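Long-range contacts in beta-mannosidase (Trichoderma harzianum, PDB 4CVU), which probably hydrolyses terminal beta-linked mannose from the non-reducing ends of oligosaccharides: residues A[110-115]-A[133-138]; A[744-749]-A[851-856]; A[772-777]-A[819-824]. One frame throughout, in Å; residues are numbered along the deposited sequence.

Contact 1: A[110-115]-A[133-138]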
loop_
_atom_site.group_PDB
_atom_site.type_symbol
_atom_site.label_atom_id
_atom_site.label_comp_id
_atom_site.label_asym_id
_atom_site.label_seq_id
_atom_site.Cartn_x
_atom_site.Cartn_y
_atom_site.Cartn_z
ATOM N N ASP A 110 -21.463 28.927 7.306
ATOM C CA ASP A 110 -22.448 28.038 6.697
ATOM C C ASP A 110 -22.369 26.601 7.268
ATOM O O ASP A 110 -23.334 25.814 7.129
ATOM C CB ASP A 110 -22.323 28.024 5.175
ATOM C CG ASP A 110 -22.713 29.344 4.544
ATOM O OD1 ASP A 110 -23.109 30.302 5.250
ATOM O OD2 ASP A 110 -22.591 29.442 3.325
ATOM N N GLY A 111 -21.266 26.276 7.947
ATOM C CA GLY A 111 -21.197 24.994 8.650
ATOM C C GLY A 111 -19.939 24.800 9.474
ATOM O O GLY A 111 -18.821 24.978 8.969
ATOM N N LEU A 112 -20.125 24.457 10.750
ATOM C CA LEU A 112 -19.028 24.151 11.636
ATOM C C LEU A 112 -19.322 22.796 12.271
ATOM O O LEU A 112 -20.419 22.552 12.734
ATOM C CB LEU A 112 -18.865 25.215 12.717
ATOM C CG LEU A 112 -18.610 26.644 12.232
ATOM C CD1 LEU A 112 -18.845 27.578 13.390
ATOM C CD2 LEU A 112 -17.200 26.817 11.649
ATOM N N ASP A 113 -18.323 21.917 12.275
ATOM C CA ASP A 113 -18.510 20.513 12.610
ATOM C C ASP A 113 -17.647 20.185 13.796
ATOM O O ASP A 113 -16.414 20.189 13.653
ATOM C CB ASP A 113 -18.082 19.660 11.397
ATOM C CG ASP A 113 -18.318 18.179 11.591
ATOM O OD1 ASP A 113 -19.002 17.734 12.540
ATOM O OD2 ASP A 113 -17.832 17.424 10.721
ATOM N N THR A 114 -18.217 19.984 14.994
ATOM C CA THR A 114 -19.573 20.382 15.403
ATOM C C THR A 114 -19.525 21.352 16.643
ATOM O O THR A 114 -19.739 22.548 16.502
ATOM C CB THR A 114 -20.449 19.132 15.703
ATOM O OG1 THR A 114 -20.754 18.472 14.480
ATOM C CG2 THR A 114 -21.760 19.502 16.375
ATOM N N TYR A 115 -19.239 20.813 17.841
ATOM C CA TYR A 115 -19.068 21.619 19.052
ATOM C C TYR A 115 -17.803 22.457 18.881
ATOM O O TYR A 115 -16.717 21.912 18.658
ATOM C CB TYR A 115 -18.915 20.776 20.307
ATOM C CG TYR A 115 -20.068 19.850 20.669
ATOM C CD1 TYR A 115 -21.233 20.333 21.244
ATOM C CD2 TYR A 115 -19.955 18.485 20.486
ATOM C CE1 TYR A 115 -22.282 19.462 21.590
ATOM C CE2 TYR A 115 -20.964 17.613 20.858
ATOM C CZ TYR A 115 -22.137 18.091 21.385
ATOM O OH TYR A 115 -23.151 17.183 21.723
ATOM N N ARG A 133 -26.385 23.668 10.900
ATOM C CA ARG A 133 -26.884 25.055 11.035
ATOM C C ARG A 133 -25.910 26.108 10.535
ATOM O O ARG A 133 -24.695 25.952 10.638
ATOM C CB ARG A 133 -27.249 25.387 12.493
ATOM C CG ARG A 133 -28.564 24.781 12.928
ATOM C CD ARG A 133 -28.887 25.023 14.373
ATOM N NE ARG A 133 -29.423 26.366 14.653
ATOM C CZ ARG A 133 -29.700 26.815 15.869
ATOM N NH1 ARG A 133 -29.497 26.039 16.930
ATOM N NH2 ARG A 133 -30.184 28.046 16.039
ATOM N N GLN A 134 -26.486 27.189 9.995
ATOM C CA GLN A 134 -25.743 28.386 9.658
ATOM C C GLN A 134 -25.687 29.218 10.929
ATOM O O GLN A 134 -26.740 29.507 11.540
ATOM C CB GLN A 134 -26.476 29.167 8.576
ATOM C CG GLN A 134 -25.827 30.474 8.141
ATOM C CD GLN A 134 -26.611 31.128 7.015
ATOM O OE1 GLN A 134 -27.821 31.342 7.142
ATOM N NE2 GLN A 134 -25.926 31.476 5.920
ATOM N N TRP A 135 -24.475 29.588 11.337
ATOM C CA TRP A 135 -24.298 30.387 12.540
ATOM C C TRP A 135 -23.796 31.767 12.151
ATOM O O TRP A 135 -22.990 31.894 11.234
ATOM C CB TRP A 135 -23.298 29.707 13.493
ATOM C CG TRP A 135 -23.703 28.318 13.965
ATOM C CD1 TRP A 135 -23.210 27.116 13.505
ATOM C CD2 TRP A 135 -24.646 27.985 14.997
ATOM N NE1 TRP A 135 -23.794 26.074 14.184
ATOM C CE2 TRP A 135 -24.679 26.578 15.100
ATOM C CE3 TRP A 135 -25.452 28.737 15.860
ATOM C CZ2 TRP A 135 -25.504 25.915 16.012
ATOM C CZ3 TRP A 135 -26.259 28.066 16.765
ATOM C CH2 TRP A 135 -26.280 26.676 16.834
ATOM N N PHE A 136 -24.272 32.795 12.857
ATOM C CA PHE A 136 -23.799 34.167 12.658
ATOM C C PHE A 136 -23.681 34.930 13.988
ATOM O O PHE A 136 -24.517 34.803 14.866
ATOM C CB PHE A 136 -24.710 34.924 11.708
ATOM C CG PHE A 136 -26.171 34.725 11.991
ATOM C CD1 PHE A 136 -26.843 33.645 11.455
ATOM C CD2 PHE A 136 -26.853 35.600 12.800
ATOM C CE1 PHE A 136 -28.177 33.447 11.709
ATOM C CE2 PHE A 136 -28.190 35.405 13.067
ATOM C CZ PHE A 136 -28.850 34.318 12.517
ATOM N N TYR A 137 -22.601 35.699 14.114
ATOM C CA TYR A 137 -22.237 36.348 15.361
ATOM C C TYR A 137 -21.807 37.781 15.092
ATOM O O TYR A 137 -21.036 38.045 14.184
ATOM C CB TYR A 137 -21.104 35.582 16.046
ATOM C CG TYR A 137 -21.416 34.121 16.314
ATOM C CD1 TYR A 137 -22.348 33.768 17.279
ATOM C CD2 TYR A 137 -20.773 33.096 15.607
ATOM C CE1 TYR A 137 -22.659 32.449 17.541
ATOM C CE2 TYR A 137 -21.065 31.765 15.867
ATOM C CZ TYR A 137 -22.019 31.443 16.822
ATOM O OH TYR A 137 -22.328 30.134 17.088
ATOM N N ASP A 138 -22.338 38.707 15.886
ATOM C CA ASP A 138 -21.989 40.122 15.776
ATOM C C ASP A 138 -20.705 40.370 16.566
ATOM O O ASP A 138 -20.710 40.303 17.787
ATOM C CB ASP A 138 -23.142 40.983 16.304
ATOM C CG ASP A 138 -22.985 42.471 15.956
ATOM O OD1 ASP A 138 -21.836 42.963 15.802
ATOM O OD2 ASP A 138 -24.043 43.145 15.842
HETATM O O HOH W 1 -22.706 24.420 11.735
HETATM O O HOH W 2 -21.805 23.626 15.093
#
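D110 and Q134 make the direct polar link: Q134 NE2 donates to D110 OD1 at 3.1 Å, and the N-H points well at the oxygen (159°). The side chains lie side by side. Q134 is extended, with CG anti to its backbone N (chi1 179°), and its amide offers the N-H nearly in plane, whereas the oxygen receives it from above the carboxylate plane. Neither group depends on the other alone, since D110 OD1 also forms a salt bridge with R216 and Q134 NE2 a second hydrogen bond to L229 O. Further along, L112 leans on the indole of W135, CD1 to CD1 at a relaxed 4.4 Å. Where the loop diverges from R133, two waters sit between the segments. One molecule accepts from L112 N at 2.8 Å and lies 2.7 Å from R133 O; a second lies 2.9 Å from L112 O and also reaches T114 O, with a weak link to W135 NE1, which has N130 O as its other partner. The contact ties the loop leaving strand 103-109 to the start of edge strand 135-138, within the galactose-binding-like domain, where backbone bonds such as W135 with F109 pair the two strands. The chemistry implies a joint in which water takes over as the loop peels away, while D110 OD1 serves two donors, its negative charge probably strengthening its hold on both.

Contact 2: A[744-749]-A[851-856]; sequences AFWNYT and PVWPNQ
W746, Y748 and W853 form a small aromatic cluster where the edge strand 740-747 of a three-stranded antiparallel sheet meets the loop running from strand 841-849 to strand 864-869. W853 is the shared ring. W746 turns its edge to one face of W853, CZ3 lying 4.0 Å from W853 CH2, with the six-membered rings' planes at 50°. Y748 receives W853 the other way round: the indole edge, led by CZ2 and CH2, comes over the tyrosine face near its rim in an offset edge-to-face pair with planes at 73°, and Y748 CD2 sits 3.6 Å from W853 CH2. Y748 CG, set between its backbone N and carbonyl carbon (chi1 52°), starts the ring beside W853 CZ2. The far end of W746 also meets backbone, CH2 standing 3.3 Å from P851 O, while Y748 CB rests over the centre of the W746 ring, 3.6 Å above its plane. An alanine at W746 would probably leave the P851 carbonyl, that part of the W853 face and Y748 CB without the indole they pack on, opening a gap between strand and loop. Beyond the two segments, F849 meets W746 and Y655 meets W853, both edge-to-face, extending the aromatic packing. The W853 backbone is fixed by its own turn: Q856 N donates to W853 O at 2.8 Å, and Q856 folds its side chain back, where OE1 takes the N-H of W853 on a lone pair, Q856 OE1 to W853 N at 3.1 Å.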
loop_
_atom_site.group_PDB
_atom_site.type_symbol
_atom_site.label_atom_id
_atom_site.label_comp_id
_atom_site.label_asym_id
_atom_site.label_seq_id
_atom_site.Cartn_x
_atom_site.Cartn_y
_atom_site.Cartn_z
ATOM N N ALA A 744 -37.686 -13.396 -16.439
ATOM C CA ALA A 744 -37.874 -14.837 -16.243
ATOM C C ALA A 744 -38.017 -15.154 -14.775
ATOM O O ALA A 744 -37.124 -14.865 -14.001
ATOM C CB ALA A 744 -36.699 -15.620 -16.817
ATOM N N PHE A 745 -39.132 -15.769 -14.419
ATOM C CA PHE A 745 -39.440 -16.156 -13.041
ATOM C C PHE A 745 -39.390 -17.670 -12.945
ATOM O O PHE A 745 -40.167 -18.366 -13.622
ATOM C CB PHE A 745 -40.845 -15.688 -12.645
ATOM C CG PHE A 745 -40.956 -14.206 -12.431
ATOM C CD1 PHE A 745 -41.162 -13.346 -13.495
ATOM C CD2 PHE A 745 -40.878 -13.675 -11.164
ATOM C CE1 PHE A 745 -41.275 -11.975 -13.306
ATOM C CE2 PHE A 745 -40.987 -12.306 -10.955
ATOM C CZ PHE A 745 -41.188 -11.453 -12.024
ATOM N N TRP A 746 -38.500 -18.185 -12.109
ATOM C CA TRP A 746 -38.329 -19.630 -11.995
ATOM C C TRP A 746 -38.767 -20.115 -10.626
ATOM O O TRP A 746 -38.139 -19.805 -9.615
ATOM C CB TRP A 746 -36.873 -20.015 -12.251
ATOM C CG TRP A 746 -36.623 -21.529 -12.285
ATOM C CD1 TRP A 746 -37.504 -22.518 -12.672
ATOM C CD2 TRP A 746 -35.400 -22.192 -11.953
ATOM N NE1 TRP A 746 -36.904 -23.747 -12.579
ATOM C CE2 TRP A 746 -35.613 -23.579 -12.146
ATOM C CE3 TRP A 746 -34.143 -21.750 -11.501
ATOM C CZ2 TRP A 746 -34.608 -24.533 -11.897
ATOM C CZ3 TRP A 746 -33.145 -22.696 -11.254
ATOM C CH2 TRP A 746 -33.386 -24.070 -11.451
ATOM N N ASN A 747 -39.874 -20.840 -10.588
ATOM C CA ASN A 747 -40.251 -21.548 -9.391
ATOM C C ASN A 747 -39.525 -22.883 -9.451
ATOM O O ASN A 747 -39.912 -23.761 -10.199
ATOM C CB ASN A 747 -41.768 -21.717 -9.317
ATOM C CG ASN A 747 -42.219 -22.305 -8.001
ATOM O OD1 ASN A 747 -41.476 -23.053 -7.359
ATOM N ND2 ASN A 747 -43.436 -21.965 -7.579
ATOM N N TYR A 748 -38.453 -23.023 -8.683
ATOM C CA TYR A 748 -37.576 -24.185 -8.825
ATOM C C TYR A 748 -38.018 -25.404 -8.026
ATOM O O TYR A 748 -37.504 -26.486 -8.251
ATOM C CB TYR A 748 -36.111 -23.832 -8.522
ATOM C CG TYR A 748 -35.869 -23.125 -7.199
ATOM C CD1 TYR A 748 -35.896 -23.826 -5.996
ATOM C CD2 TYR A 748 -35.583 -21.751 -7.158
ATOM C CE1 TYR A 748 -35.661 -23.181 -4.787
ATOM C CE2 TYR A 748 -35.340 -21.101 -5.962
ATOM C CZ TYR A 748 -35.393 -21.810 -4.779
ATOM O OH TYR A 748 -35.157 -21.180 -3.595
ATOM N N THR A 749 -38.957 -25.243 -7.099
ATOM C CA THR A 749 -39.551 -26.408 -6.412
ATOM C C THR A 749 -40.598 -27.083 -7.306
ATOM O O THR A 749 -40.638 -28.316 -7.396
ATOM C CB THR A 749 -40.213 -26.034 -5.070
ATOM O OG1 THR A 749 -41.105 -24.935 -5.267
ATOM C CG2 THR A 749 -39.165 -25.670 -4.023
ATOM N N PRO A 851 -31.684 -22.907 -16.705
ATOM C CA PRO A 851 -32.532 -23.877 -15.986
ATOM C C PRO A 851 -31.823 -24.649 -14.869
ATOM O O PRO A 851 -32.423 -25.504 -14.228
ATOM C CB PRO A 851 -32.969 -24.833 -17.081
ATOM C CG PRO A 851 -31.827 -24.814 -18.041
ATOM C CD PRO A 851 -31.278 -23.420 -18.025
ATOM N N VAL A 852 -30.559 -24.322 -14.630
ATOM C CA VAL A 852 -29.856 -24.761 -13.423
ATOM C C VAL A 852 -29.139 -23.556 -12.812
ATOM O O VAL A 852 -29.114 -22.493 -13.410
ATOM C CB VAL A 852 -28.831 -25.875 -13.738
ATOM C CG1 VAL A 852 -29.542 -27.139 -14.216
ATOM C CG2 VAL A 852 -27.815 -25.391 -14.764
ATOM N N TRP A 853 -28.544 -23.738 -11.633
ATOM C CA TRP A 853 -27.774 -22.667 -10.997
ATOM C C TRP A 853 -26.481 -22.495 -11.777
ATOM O O TRP A 853 -26.010 -23.436 -12.420
ATOM C CB TRP A 853 -27.498 -22.955 -9.520
ATOM C CG TRP A 853 -28.768 -23.154 -8.764
ATOM C CD1 TRP A 853 -29.183 -24.293 -8.163
ATOM C CD2 TRP A 853 -29.823 -22.191 -8.582
ATOM N NE1 TRP A 853 -30.427 -24.099 -7.592
ATOM C CE2 TRP A 853 -30.837 -22.819 -7.835
ATOM C CE3 TRP A 853 -29.990 -20.853 -8.954
ATOM C CZ2 TRP A 853 -32.025 -22.164 -7.473
ATOM C CZ3 TRP A 853 -31.172 -20.196 -8.596
ATOM C CH2 TRP A 853 -32.173 -20.857 -7.866
ATOM N N PRO A 854 -25.908 -21.291 -11.739
ATOM C CA PRO A 854 -24.682 -21.093 -12.506
ATOM C C PRO A 854 -23.616 -22.145 -12.226
ATOM O O PRO A 854 -22.939 -22.581 -13.163
ATOM C CB PRO A 854 -24.218 -19.694 -12.103
ATOM C CG PRO A 854 -25.451 -18.995 -11.673
ATOM C CD PRO A 854 -26.434 -20.032 -11.164
ATOM N N ASN A 855 -23.478 -22.598 -10.972
ATOM C CA ASN A 855 -22.472 -23.625 -10.649
ATOM C C ASN A 855 -22.715 -25.001 -11.221
ATOM O O ASN A 855 -21.861 -25.859 -11.108
ATOM C CB ASN A 855 -22.206 -23.738 -9.117
ATOM C CG ASN A 855 -23.444 -24.115 -8.313
ATOM O OD1 ASN A 855 -24.532 -24.318 -8.857
ATOM N ND2 ASN A 855 -23.293 -24.122 -6.996
ATOM N N GLN A 856 -23.880 -25.227 -11.808
ATOM C CA GLN A 856 -24.221 -26.509 -12.396
ATOM C C GLN A 856 -24.089 -26.509 -13.921
ATOM O O GLN A 856 -24.137 -27.575 -14.545
ATOM C CB GLN A 856 -25.648 -26.848 -12.001
ATOM C CG GLN A 856 -25.766 -27.106 -10.504
ATOM C CD GLN A 856 -27.195 -27.325 -10.037
ATOM O OE1 GLN A 856 -28.112 -26.533 -10.322
ATOM N NE2 GLN A 856 -27.380 -28.380 -9.262
#

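Contact 3: A[772-777]-A[819-824]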
loop_
_atom_site.group_PDB
_atom_site.type_symbol
_atom_site.label_atom_id
_atom_site.label_comp_id
_atom_site.label_asym_id
_atom_site.label_seq_id
_atom_site.Cartn_x
_atom_site.Cartn_y
_atom_site.Cartn_z
ATOM N N THR A 772 -34.921 -18.106 -27.706
ATOM C CA THR A 772 -34.033 -19.026 -28.391
ATOM C C THR A 772 -33.291 -19.957 -27.436
ATOM O O THR A 772 -32.408 -19.515 -26.711
ATOM C CB THR A 772 -32.970 -18.254 -29.202
ATOM O OG1 THR A 772 -33.618 -17.302 -30.044
ATOM C CG2 THR A 772 -32.113 -19.217 -30.064
ATOM N N TRP A 773 -33.615 -21.251 -27.488
ATOM C CA TRP A 773 -32.951 -22.255 -26.668
ATOM C C TRP A 773 -31.745 -22.854 -27.417
ATOM O O TRP A 773 -31.904 -23.431 -28.505
ATOM C CB TRP A 773 -33.912 -23.378 -26.304
ATOM C CG TRP A 773 -34.910 -23.076 -25.245
ATOM C CD1 TRP A 773 -36.218 -22.706 -25.420
ATOM C CD2 TRP A 773 -34.711 -23.170 -23.828
ATOM N NE1 TRP A 773 -36.832 -22.543 -24.205
ATOM C CE2 TRP A 773 -35.933 -22.838 -23.211
ATOM C CE3 TRP A 773 -33.618 -23.507 -23.022
ATOM C CZ2 TRP A 773 -36.088 -22.814 -21.804
ATOM C CZ3 TRP A 773 -33.774 -23.476 -21.626
ATOM C CH2 TRP A 773 -35.006 -23.147 -21.043
ATOM N N VAL A 774 -30.550 -22.716 -26.831
ATOM C CA VAL A 774 -29.345 -23.354 -27.352
ATOM C C VAL A 774 -28.657 -24.153 -26.249
ATOM O O VAL A 774 -28.932 -23.938 -25.075
ATOM C CB VAL A 774 -28.375 -22.322 -27.941
ATOM C CG1 VAL A 774 -29.059 -21.539 -29.051
ATOM C CG2 VAL A 774 -27.860 -21.387 -26.870
ATOM N N ASP A 775 -27.768 -25.070 -26.625
ATOM C CA ASP A 775 -26.855 -25.703 -25.654
ATOM C C ASP A 775 -25.647 -24.775 -25.461
ATOM O O ASP A 775 -25.546 -23.757 -26.136
ATOM C CB ASP A 775 -26.445 -27.133 -26.102
ATOM C CG ASP A 775 -25.633 -27.167 -27.405
ATOM O OD1 ASP A 775 -25.025 -26.152 -27.795
ATOM O OD2 ASP A 775 -25.595 -28.249 -28.061
ATOM N N LEU A 776 -24.730 -25.128 -24.573
ATOM C CA LEU A 776 -23.647 -24.196 -24.161
ATOM C C LEU A 776 -22.467 -24.121 -25.149
ATOM O O LEU A 776 -21.493 -23.370 -24.944
ATOM C CB LEU A 776 -23.212 -24.493 -22.727
ATOM C CG LEU A 776 -24.394 -24.578 -21.725
ATOM C CD1 LEU A 776 -23.951 -24.960 -20.323
ATOM C CD2 LEU A 776 -25.174 -23.273 -21.656
ATOM N N LYS A 777 -22.583 -24.890 -26.229
ATOM C CA LYS A 777 -21.763 -24.723 -27.423
ATOM C C LYS A 777 -22.445 -23.796 -28.448
ATOM O O LYS A 777 -21.826 -23.357 -29.411
ATOM C CB LYS A 777 -21.467 -26.100 -28.069
ATOM C CG LYS A 777 -20.394 -26.919 -27.356
ATOM C CD LYS A 777 -19.107 -26.113 -27.221
ATOM C CE LYS A 777 -17.920 -26.960 -26.867
ATOM N NZ LYS A 777 -16.684 -26.154 -27.065
ATOM N N ASP A 819 -26.817 -28.298 -19.794
ATOM C CA ASP A 819 -26.244 -27.961 -21.093
ATOM C C ASP A 819 -27.348 -27.236 -21.880
ATOM O O ASP A 819 -27.741 -27.655 -22.954
ATOM C CB ASP A 819 -25.750 -29.240 -21.802
ATOM C CG ASP A 819 -24.894 -28.959 -23.039
ATOM O OD1 ASP A 819 -24.352 -27.843 -23.192
ATOM O OD2 ASP A 819 -24.760 -29.874 -23.875
ATOM N N ALA A 820 -27.876 -26.158 -21.274
ATOM C CA ALA A 820 -28.971 -25.398 -21.871
ATOM C C ALA A 820 -29.051 -23.958 -21.384
ATOM O O ALA A 820 -28.912 -23.674 -20.206
ATOM C CB ALA A 820 -30.282 -26.097 -21.580
ATOM N N VAL A 821 -29.333 -23.049 -22.302
ATOM C CA VAL A 821 -29.616 -21.674 -21.930
ATOM C C VAL A 821 -30.653 -21.118 -22.879
ATOM O O VAL A 821 -30.661 -21.429 -24.084
ATOM C CB VAL A 821 -28.335 -20.800 -21.944
ATOM C CG1 VAL A 821 -27.767 -20.683 -23.350
ATOM C CG2 VAL A 821 -28.615 -19.415 -21.369
ATOM N N LEU A 822 -31.526 -20.281 -22.319
ATOM C CA LEU A 822 -32.573 -19.608 -23.059
ATOM C C LEU A 822 -32.202 -18.151 -23.184
ATOM O O LEU A 822 -32.065 -17.474 -22.184
ATOM C CB LEU A 822 -33.919 -19.730 -22.340
ATOM C CG LEU A 822 -35.075 -18.836 -22.852
ATOM C CD1 LEU A 822 -35.413 -19.103 -24.309
ATOM C CD2 LEU A 822 -36.326 -19.061 -22.007
ATOM N N VAL A 823 -32.078 -17.667 -24.413
ATOM C CA VAL A 823 -31.695 -16.287 -24.670
ATOM C C VAL A 823 -32.954 -15.530 -25.058
ATOM O O VAL A 823 -33.664 -15.926 -25.969
ATOM C CB VAL A 823 -30.630 -16.183 -25.773
ATOM C CG1 VAL A 823 -30.253 -14.735 -26.014
ATOM C CG2 VAL A 823 -29.420 -17.016 -25.402
ATOM N N ILE A 824 -33.221 -14.454 -24.311
ATOM C CA ILE A 824 -34.439 -13.661 -24.406
ATOM C C ILE A 824 -34.138 -12.261 -24.945
ATOM O O ILE A 824 -33.342 -11.551 -24.365
ATOM C CB ILE A 824 -35.049 -13.520 -23.006
ATOM C CG1 ILE A 824 -35.414 -14.907 -22.447
ATOM C CG2 ILE A 824 -36.272 -12.616 -23.040
ATOM C CD1 ILE A 824 -35.617 -14.918 -20.958
HETATM O O HOH W 3 -33.581 -14.751 -28.657
#
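W773 and L822 form the tight heart of this antiparallel pairing, a non-hydrogen-bonded pair in which L822 CB stands 3.6 Å above the centroid of the W773 six-membered ring, almost exactly on its normal: a CH-pi contact over the face. L822 CD1 reaches the pyrrole end, 3.7 Å from W773 NE1. The other face of the sheet carries V774 beside V821, V774 CG2 3.6 Å from V821 CG1, and T772 with V823. Each of these two hydrogen-bonded pairs exchanges two backbone bonds, T772 N to V823 O being nearly straight at 176°. Past the strands L776 stays packed, its CD2 4.0 Å from V821 CB and its N donating at 3.1 Å to D819 OD1 from above the carboxylate plane. The polar rim is looser: a water spans T772 OG1 and V823 O, and D775 OD2 and D819 OD2, 4.6 Å apart, would probably repel were both charged; D775 OD1 is held by K779 N, and D819 has a long, weak ion pair with K858. In the four-stranded sheet of this Ig-like domain, the two strands are the central ones: 790-795 lies beyond 765-774, and 841-849 flanks 821-830, its F849 packing on both W773 and L822.

Contacts 2 and 3 are neighbours, their centres about 13 Å apart, and contact 3 is nested in the chain loop that contact 2 closes. They touch directly: P851 CD lies 3.2 Å from A820 O, and P851 CG packs against W773 CZ3. F849 completes the bridge, meeting W746 of one and W773 and L822 of the other. Contact 1 lies across the chain's centre, its own centre about 57 Å from that of contact 2 and 63 Å from that of contact 3. A mannose lies about 4 Å from the R133 side chain there, but it belongs with glycan carried by the protein and marks no active site; a cadmium ion lies about 6 Å from the V823 side chain in contact 3.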